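Local coordinates for putative TetR-family transcriptional regulator (Bordetella parapertussis 12822, PDB 3CCY), which probably binds operator DNA through an N-terminal helix-turn-helix and regulates, most likely represses, transcription as a TetR-family homodimer, at residues 73-76 with 77-81; 90-93 with 94-98; 126-129 with 130-133; 161-164 with 165-169. All coordinates share one frame; numbering follows the deposited sequence. Where two conformers were deposited one is given.

Contact 1 (73-76 with 77-81); sequences LLER and CRQVL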
# COMPACT_ATOMS: atom_id res chain seq x y z
N LEU A 73 6.21 0.86 18.14
CA LEU A 73 6.12 -0.37 17.41
C LEU A 73 7.40 -1.21 17.63
O LEU A 73 7.32 -2.43 17.86
CB LEU A 73 5.92 -0.03 15.93
CG LEU A 73 5.30 -1.03 14.96
CD1 LEU A 73 4.26 -1.96 15.59
CD2 LEU A 73 4.71 -0.24 13.77
N LEU A 74 8.56 -0.56 17.56
CA LEU A 74 9.84 -1.22 17.79
C LEU A 74 9.95 -1.82 19.19
O LEU A 74 10.39 -2.95 19.33
CB LEU A 74 11.03 -0.27 17.51
CG LEU A 74 11.33 -0.02 16.01
CD1 LEU A 74 12.34 1.12 15.87
CD2 LEU A 74 11.86 -1.27 15.28
N GLU A 75 9.55 -1.08 20.21
CA GLU A 75 9.66 -1.59 21.57
C GLU A 75 8.73 -2.77 21.75
O GLU A 75 9.14 -3.79 22.29
CB GLU A 75 9.36 -0.53 22.63
CG GLU A 75 10.22 -0.62 23.93
CD GLU A 75 11.18 -1.86 24.07
OE1 GLU A 75 10.72 -2.93 24.56
OE2 GLU A 75 12.41 -1.73 23.75
N ARG A 76 7.50 -2.67 21.25
CA ARG A 76 6.55 -3.75 21.44
C ARG A 76 6.95 -5.02 20.71
O ARG A 76 6.75 -6.11 21.24
CB ARG A 76 5.12 -3.28 21.22
CG ARG A 76 4.78 -2.23 22.31
CD ARG A 76 3.45 -1.57 22.14
NE ARG A 76 2.37 -2.52 22.35
CZ ARG A 76 1.13 -2.33 21.94
NH1 ARG A 76 0.81 -1.21 21.32
NH2 ARG A 76 0.22 -3.27 22.13
N CYS A 77 7.54 -4.86 19.52
CA CYS A 77 8.13 -5.97 18.76
C CYS A 77 9.21 -6.69 19.55
O CYS A 77 9.31 -7.92 19.52
CB CYS A 77 8.79 -5.45 17.48
SG CYS A 77 7.74 -5.28 16.08
N ARG A 78 10.07 -5.92 20.19
CA ARG A 78 11.13 -6.49 20.99
C ARG A 78 10.56 -7.33 22.13
O ARG A 78 11.05 -8.44 22.37
CB ARG A 78 12.06 -5.40 21.55
CG ARG A 78 12.96 -4.82 20.50
CD ARG A 78 13.89 -3.71 21.07
NE ARG A 78 14.21 -2.81 19.95
CZ ARG A 78 13.89 -1.51 19.92
NH1 ARG A 78 14.22 -0.79 18.85
NH2 ARG A 78 13.27 -0.93 20.97
N GLN A 79 9.55 -6.82 22.83
CA GLN A 79 8.92 -7.59 23.92
C GLN A 79 8.37 -8.91 23.40
O GLN A 79 8.48 -9.93 24.06
CB GLN A 79 7.79 -6.83 24.60
CG GLN A 79 8.11 -5.49 25.19
CD GLN A 79 6.82 -4.68 25.50
OE1 GLN A 79 5.93 -5.15 26.22
NE2 GLN A 79 6.73 -3.47 24.93
N VAL A 80 7.76 -8.90 22.22
CA VAL A 80 7.31 -10.12 21.58
C VAL A 80 8.49 -11.04 21.27
O VAL A 80 8.44 -12.24 21.60
CB VAL A 80 6.48 -9.82 20.30
CG1 VAL A 80 6.23 -11.07 19.49
CG2 VAL A 80 5.13 -9.20 20.67
N LEU A 81 9.53 -10.49 20.65
CA LEU A 81 10.70 -11.27 20.30
C LEU A 81 11.28 -11.92 21.53
O LEU A 81 11.49 -13.12 21.52
CB LEU A 81 11.78 -10.45 19.56
CG LEU A 81 11.51 -10.12 18.10
CD1 LEU A 81 12.74 -9.43 17.53
CD2 LEU A 81 11.17 -11.37 17.30
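E75 and R78 join in a salt bridge one turn apart on helix 58-81, E75 OE2 lying 3.0 Å from R78 NH2. The carboxylate oxygen sits in the plane of the guanidinium, at its edge, yet the nitrogen approaches it from above the carboxylate plane, and the two flat groups are turned 49° against each other. A sharp bend of the E75 chain at chi2 (-6°) folds the acid back to the arginine, while R78 is extended from CG to NE. L74 CB lies over one face of the same guanidinium, 3.5 Å from NH1. The other E75 oxygen, OE1, packs against Q79 CG at 3.7 Å, with the carboxylate and amide planes only 15° apart. Beneath these side chains run the i to i+4 backbone bonds, from C77 N to L73 O through V80 N to R76 O.

Further out, R78 NE is hydrogen-bonded to Y137 OH on helix 122-145, and R76, in the conformer modelled here, reaches E100 on helix 87-115 in a salt bridge. R78 thus has one nitrogen for its own helix and another for its neighbour. Those two bonds would limit rotation of the guanidinium, and the flanking carboxylate probably helps to balance its charge where helices 58-81 and 122-145 meet.

Contact 2 (90-93 with 94-98); sequences RFLQ and IVKLF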
# COMPACT_ATOMS: atom_id res chain seq x y z
N ARG A 90 6.21 -16.70 17.75
CA ARG A 90 6.75 -15.33 17.71
C ARG A 90 6.30 -14.63 16.46
O ARG A 90 5.93 -13.45 16.52
CB ARG A 90 8.29 -15.30 17.80
CG ARG A 90 8.85 -15.54 19.25
CD ARG A 90 10.32 -15.07 19.44
NE ARG A 90 11.18 -15.64 18.41
CZ ARG A 90 11.85 -16.79 18.51
NH1 ARG A 90 11.82 -17.50 19.62
NH2 ARG A 90 12.56 -17.21 17.48
N PHE A 91 6.32 -15.33 15.32
CA PHE A 91 5.93 -14.74 14.05
C PHE A 91 4.46 -14.33 14.09
O PHE A 91 4.12 -13.19 13.75
CB PHE A 91 6.21 -15.64 12.83
CG PHE A 91 5.78 -15.03 11.51
CD1 PHE A 91 6.42 -13.89 11.00
CD2 PHE A 91 4.74 -15.59 10.77
CE1 PHE A 91 6.00 -13.33 9.78
CE2 PHE A 91 4.31 -15.03 9.57
CZ PHE A 91 4.94 -13.88 9.06
N LEU A 92 3.59 -15.26 14.50
CA LEU A 92 2.14 -14.98 14.59
C LEU A 92 1.87 -13.82 15.59
O LEU A 92 1.04 -12.97 15.32
CB LEU A 92 1.35 -16.25 15.02
CG LEU A 92 -0.13 -16.02 15.32
CD1 LEU A 92 -0.86 -15.47 14.10
CD2 LEU A 92 -0.85 -17.28 15.90
N GLN A 93 2.60 -13.80 16.71
CA GLN A 93 2.46 -12.70 17.67
C GLN A 93 2.88 -11.34 17.11
O GLN A 93 2.26 -10.30 17.39
CB GLN A 93 3.17 -13.03 19.00
CG GLN A 93 2.42 -14.04 19.87
CD GLN A 93 3.19 -14.45 21.13
OE1 GLN A 93 2.60 -15.01 22.08
NE2 GLN A 93 4.49 -14.19 21.16
N ILE A 94 3.93 -11.32 16.30
CA ILE A 94 4.31 -10.09 15.62
C ILE A 94 3.21 -9.61 14.67
O ILE A 94 2.88 -8.43 14.65
CB ILE A 94 5.64 -10.28 14.78
CG1 ILE A 94 6.83 -10.43 15.71
CG2 ILE A 94 5.79 -9.13 13.72
CD1 ILE A 94 8.10 -10.95 14.96
N VAL A 95 2.62 -10.51 13.89
CA VAL A 95 1.58 -10.05 12.97
C VAL A 95 0.34 -9.52 13.75
O VAL A 95 -0.27 -8.53 13.38
CB VAL A 95 1.16 -11.18 11.99
CG1 VAL A 95 0.03 -10.69 11.01
CG2 VAL A 95 2.40 -11.68 11.22
N LYS A 96 -0.03 -10.21 14.83
CA LYS A 96 -1.17 -9.82 15.68
C LYS A 96 -0.88 -8.45 16.28
O LYS A 96 -1.77 -7.61 16.37
CB LYS A 96 -1.34 -10.81 16.81
CG LYS A 96 -2.05 -12.09 16.43
CD LYS A 96 -2.34 -12.97 17.68
CE LYS A 96 -3.13 -14.19 17.15
NZ LYS A 96 -3.60 -15.05 18.21
N LEU A 97 0.38 -8.21 16.66
CA LEU A 97 0.77 -6.88 17.19
C LEU A 97 0.54 -5.76 16.16
O LEU A 97 -0.04 -4.71 16.49
CB LEU A 97 2.23 -6.87 17.66
CG LEU A 97 2.89 -5.53 17.94
CD1 LEU A 97 2.26 -4.96 19.21
CD2 LEU A 97 4.42 -5.69 18.10
N PHE A 98 1.00 -5.99 14.92
CA PHE A 98 0.87 -4.94 13.90
C PHE A 98 -0.58 -4.61 13.64
O PHE A 98 -0.96 -3.43 13.52
CB PHE A 98 1.66 -5.28 12.60
CG PHE A 98 3.17 -5.35 12.79
CD1 PHE A 98 3.75 -5.00 13.99
CD2 PHE A 98 4.00 -5.74 11.76
CE1 PHE A 98 5.13 -5.06 14.16
CE2 PHE A 98 5.40 -5.79 11.94
CZ PHE A 98 5.95 -5.45 13.12
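I94 packs its CG1 against the carbonyl of R90, 3.3 Å from R90 O, and its backbone N is hydrogen-bonded to that same oxygen at 2.9 Å. Next comes V95, one turn on from F91. Its CG2 stands over one face of the F91 ring in a CH-pi contact, 4.2 Å from the centroid and 17° off the ring normal, displaced toward the rim that carries CZ. F91 has its CG anti to the backbone N (chi1 179°), whereas V95 places CG2 beside its own N; the two settings bring methyl and ring face together.

K96 follows, stretched out fully beyond CG so that its aliphatic part runs past L92. K96 CE is 4.0 Å from L92 CG and equally near both methyls, so the leucine fork meets the methylene just below the ammonium group. That group goes on to E187 of helix 182-195 in a salt bridge, while its hydrocarbon part lies along L92. L97 contributes mainly its backbone, with L97 N bonded to Q93 O at 2.9 Å, and F98 N closes the next turn on I94 O.

Four helices pack against helix 87-115 here. Helix 58-81 lies against Q93, I94 and F98, and helix 122-145 against F91, I94 and F98. V190 of helix 182-195 packs on F91, L92 and V95, while helix 153-168 sends F163 onto F91 and V95 and adds F164 and I167 against F98.

Contact 3 (126-129 with 130-133); sequences ALIA and KQRE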
# COMPACT_ATOMS: atom_id res chain seq x y z
N ALA A 126 16.47 9.16 9.45
CA ALA A 126 16.41 8.62 10.80
C ALA A 126 15.17 7.72 10.96
O ALA A 126 15.26 6.65 11.57
CB ALA A 126 16.39 9.74 11.82
N LEU A 127 14.04 8.15 10.41
CA LEU A 127 12.79 7.37 10.46
C LEU A 127 12.80 6.21 9.49
O LEU A 127 12.29 5.15 9.81
CB LEU A 127 11.56 8.26 10.23
CG LEU A 127 11.24 9.21 11.39
CD1 LEU A 127 10.45 10.40 10.91
CD2 LEU A 127 10.49 8.47 12.49
N ILE A 128 13.39 6.40 8.31
CA ILE A 128 13.58 5.30 7.37
C ILE A 128 14.46 4.22 8.03
O ILE A 128 14.25 3.02 7.81
CB ILE A 128 14.23 5.75 6.03
CG1 ILE A 128 13.19 6.52 5.19
CG2 ILE A 128 14.68 4.53 5.20
CD1 ILE A 128 13.79 7.34 4.03
N ALA A 129 15.45 4.64 8.82
CA ALA A 129 16.30 3.69 9.52
C ALA A 129 15.50 2.84 10.52
O ALA A 129 15.75 1.65 10.67
CB ALA A 129 17.43 4.39 10.21
N LYS A 130 14.55 3.47 11.22
CA LYS A 130 13.69 2.76 12.17
C LYS A 130 12.74 1.79 11.49
O LYS A 130 12.48 0.72 12.01
CB LYS A 130 12.97 3.73 13.07
CG LYS A 130 13.92 4.36 14.11
CD LYS A 130 13.24 5.47 14.89
CE LYS A 130 14.21 6.13 15.89
NZ LYS A 130 14.20 5.40 17.17
N GLN A 131 12.24 2.17 10.31
CA GLN A 131 11.40 1.30 9.51
C GLN A 131 12.19 0.08 9.04
O GLN A 131 11.67 -1.01 8.95
CB GLN A 131 10.84 2.07 8.30
CG GLN A 131 9.51 2.77 8.57
CD GLN A 131 9.00 3.54 7.35
OE1 GLN A 131 9.79 4.11 6.59
NE2 GLN A 131 7.69 3.57 7.15
N ARG A 132 13.47 0.27 8.74
CA ARG A 132 14.33 -0.84 8.34
C ARG A 132 14.57 -1.83 9.50
O ARG A 132 14.61 -3.05 9.28
CB ARG A 132 15.65 -0.29 7.83
CG ARG A 132 15.60 0.15 6.38
CD ARG A 132 16.91 0.82 6.03
NE ARG A 132 16.88 1.46 4.72
CZ ARG A 132 17.55 2.58 4.43
NH1 ARG A 132 18.26 3.21 5.37
NH2 ARG A 132 17.48 3.09 3.20
N GLU A 133 14.71 -1.31 10.72
CA GLU A 133 14.78 -2.15 11.92
C GLU A 133 13.58 -3.07 12.07
O GLU A 133 13.73 -4.24 12.38
CB GLU A 133 14.89 -1.27 13.18
CG GLU A 133 16.16 -0.47 13.25
CD GLU A 133 16.30 0.30 14.56
OE1 GLU A 133 16.19 -0.32 15.63
OE2 GLU A 133 16.51 1.52 14.51
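On the surface side of helix 122-145, in the C-terminal domain of the TetR fold, I128 and R132 meet one turn apart. I128 CG2 stands over the centre of the R132 guanidinium, 3.5 Å above its plane. The methyl is 3.6 Å from R132 CZ and nearly as close to all three nitrogens, so it touches the flat group squarely rather than at a rim. The torsions explain the match: I128 CG2 lies opposite the backbone N across the CA-CB bond, alongside the carbonyl carbon, and R132 runs extended from CG to NE, laying its head back over the preceding turn. On the way the arginine chain passes I128 O, with R132 CG 3.5 Å from it, and the R132 backbone N is hydrogen-bonded to the same oxygen at 3.0 Å.

The rest of the turn is carried by the main chain. Q131 N bonds to L127 O, and E133 N to A129 O at 3.1 Å, while E133 CG leans on A129 O at 3.4 Å. The bond from K130 N to A126 O is longer, at 3.3 Å, and bent to 146°. K130 sends its ammonium group to D71 of helix 58-81 in a salt bridge. L127 is buried against T67 and V70 of that helix.

The R132 contact is apolar on the side facing I128: a methyl covers one face of the guanidinium, where there is no N-H to lose; the N-H groups point outward in the plane and can still bond at the edge.

Contact 4 (161-164 with 165-169); sequences MLFF and GMINW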
# COMPACT_ATOMS: atom_id res chain seq x y z
N MSE A 161 9.07 -8.36 1.97
CA MSE A 161 8.33 -7.21 1.49
C MSE A 161 6.97 -7.64 0.89
O MSE A 161 6.02 -6.88 0.93
CB MSE A 161 9.18 -6.41 0.46
CG MSE A 161 10.47 -5.83 1.02
SE MSE A 161 10.19 -4.93 2.72
CE MSE A 161 9.35 -3.37 1.97
N LEU A 162 6.87 -8.87 0.38
CA LEU A 162 5.57 -9.36 -0.10
C LEU A 162 4.64 -9.56 1.09
O LEU A 162 3.48 -9.16 1.05
CB LEU A 162 5.72 -10.65 -0.88
CG LEU A 162 6.34 -10.44 -2.28
CD1 LEU A 162 6.79 -11.77 -2.90
CD2 LEU A 162 5.39 -9.62 -3.27
N PHE A 163 5.19 -10.13 2.16
CA PHE A 163 4.49 -10.19 3.40
C PHE A 163 4.02 -8.81 3.91
O PHE A 163 2.85 -8.67 4.25
CB PHE A 163 5.29 -10.88 4.48
CG PHE A 163 4.66 -10.72 5.82
CD1 PHE A 163 3.54 -11.49 6.16
CD2 PHE A 163 5.06 -9.70 6.67
CE1 PHE A 163 2.88 -11.29 7.37
CE2 PHE A 163 4.38 -9.49 7.87
CZ PHE A 163 3.31 -10.29 8.20
N PHE A 164 4.94 -7.84 4.05
CA PHE A 164 4.55 -6.47 4.45
C PHE A 164 3.41 -5.84 3.66
O PHE A 164 2.54 -5.18 4.22
CB PHE A 164 5.75 -5.52 4.52
CG PHE A 164 6.43 -5.55 5.86
CD1 PHE A 164 5.76 -5.08 7.00
CD2 PHE A 164 7.69 -6.11 6.01
CE1 PHE A 164 6.37 -5.13 8.27
CE2 PHE A 164 8.30 -6.17 7.28
CZ PHE A 164 7.64 -5.68 8.40
N GLY A 165 3.44 -6.02 2.36
CA GLY A 165 2.33 -5.65 1.48
C GLY A 165 0.98 -6.16 1.93
O GLY A 165 0.02 -5.38 1.95
N MSE A 166 0.87 -7.45 2.25
CA MSE A 166 -0.41 -7.99 2.76
C MSE A 166 -0.94 -7.22 3.93
O MSE A 166 -2.14 -6.92 3.97
CB MSE A 166 -0.27 -9.42 3.30
CG MSE A 166 0.11 -10.42 2.30
SE MSE A 166 -0.04 -12.20 3.21
CE MSE A 166 1.57 -12.86 2.74
N ILE A 167 -0.08 -7.00 4.93
CA ILE A 167 -0.53 -6.29 6.14
C ILE A 167 -0.56 -4.78 6.04
O ILE A 167 -1.42 -4.17 6.63
CB ILE A 167 0.26 -6.71 7.44
CG1 ILE A 167 1.77 -6.51 7.34
CG2 ILE A 167 -0.08 -8.13 7.87
CD1 ILE A 167 2.37 -6.49 8.78
N ASN A 168 0.38 -4.16 5.32
CA ASN A 168 0.41 -2.68 5.19
C ASN A 168 -0.71 -2.16 4.29
O ASN A 168 -1.14 -1.00 4.46
CB ASN A 168 1.77 -2.16 4.67
CG ASN A 168 2.88 -2.29 5.70
OD1 ASN A 168 2.63 -2.70 6.83
ND2 ASN A 168 4.11 -1.96 5.33
N TRP A 169 -1.17 -2.96 3.32
CA TRP A 169 -2.27 -2.54 2.43
C TRP A 169 -3.64 -2.51 3.11
O TRP A 169 -4.58 -1.95 2.55
CB TRP A 169 -2.36 -3.47 1.19
CG TRP A 169 -3.18 -2.97 0.05
CD1 TRP A 169 -4.32 -3.54 -0.49
CD2 TRP A 169 -2.94 -1.78 -0.68
NE1 TRP A 169 -4.77 -2.77 -1.53
CE2 TRP A 169 -3.95 -1.69 -1.66
CE3 TRP A 169 -1.97 -0.79 -0.60
CZ2 TRP A 169 -4.00 -0.63 -2.57
CZ3 TRP A 169 -2.02 0.26 -1.52
CH2 TRP A 169 -3.03 0.33 -2.47
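N168 N donates to F164 O in a short, nearly straight bond of 2.6 Å, with the donor nearly along the C=O axis. The asparagine side chain folds back over the same carbonyl, its CB 3.1 Å from F164 O, and the amide comes beside the F164 ring with the two planes 43° apart; N168 ND2 is 3.9 Å from F164 CD1. The two preceding backbone bonds, M166 N to L162 O and I167 N to F163 O, are weak and long, the latter 3.4 Å, so the turns are unevenly tight near this end of helix 153-168.

The apolar side chains pack on the same turn. I167 CD1 reaches F163 CE2 at 3.7 Å and also packs on F164 CD1 at 4.1 Å, touching both aromatic rings, each obliquely. It gets there because CG1 lies between the backbone N and the carbonyl carbon (chi1 57°), an uncommon setting for a helix. The selenomethionine M166 crosses F163 at about a right angle, its CE 4.2 Å from F163 CD1.

F163 meets F91 of helix 87-115 and, edge-to-face, F193 of helix 182-195; F164 packs on I135 and V138 of helix 122-145. Across the dimer, M166 lies against M166 of the second subunit, W169 against G165 of that subunit and M161 against W173 of that subunit, placing helix 153-168 between the domain core and the partner chain.

The four contacts come in series along the chain, one each on helices 58-81, 87-115, 122-145 and 153-168. Contacts 1 and 2 are the nearest pair, centres about 10 Å apart, and touch where C77 and L73 meet F98. Contact 2 also touches contact 4, about 13 Å away, through V95, F91 and F98 against F163, F164 and I167. Contact 3 meets contact 1 through E133 and L74, but stays about 6 Å from contact 4 at the nearest atoms. The helix leading from the DNA-binding end is thereby joined through helix 87-115 to the helix at the dimer interface, a packing path consistent with coupling between the two in TetR-family regulators.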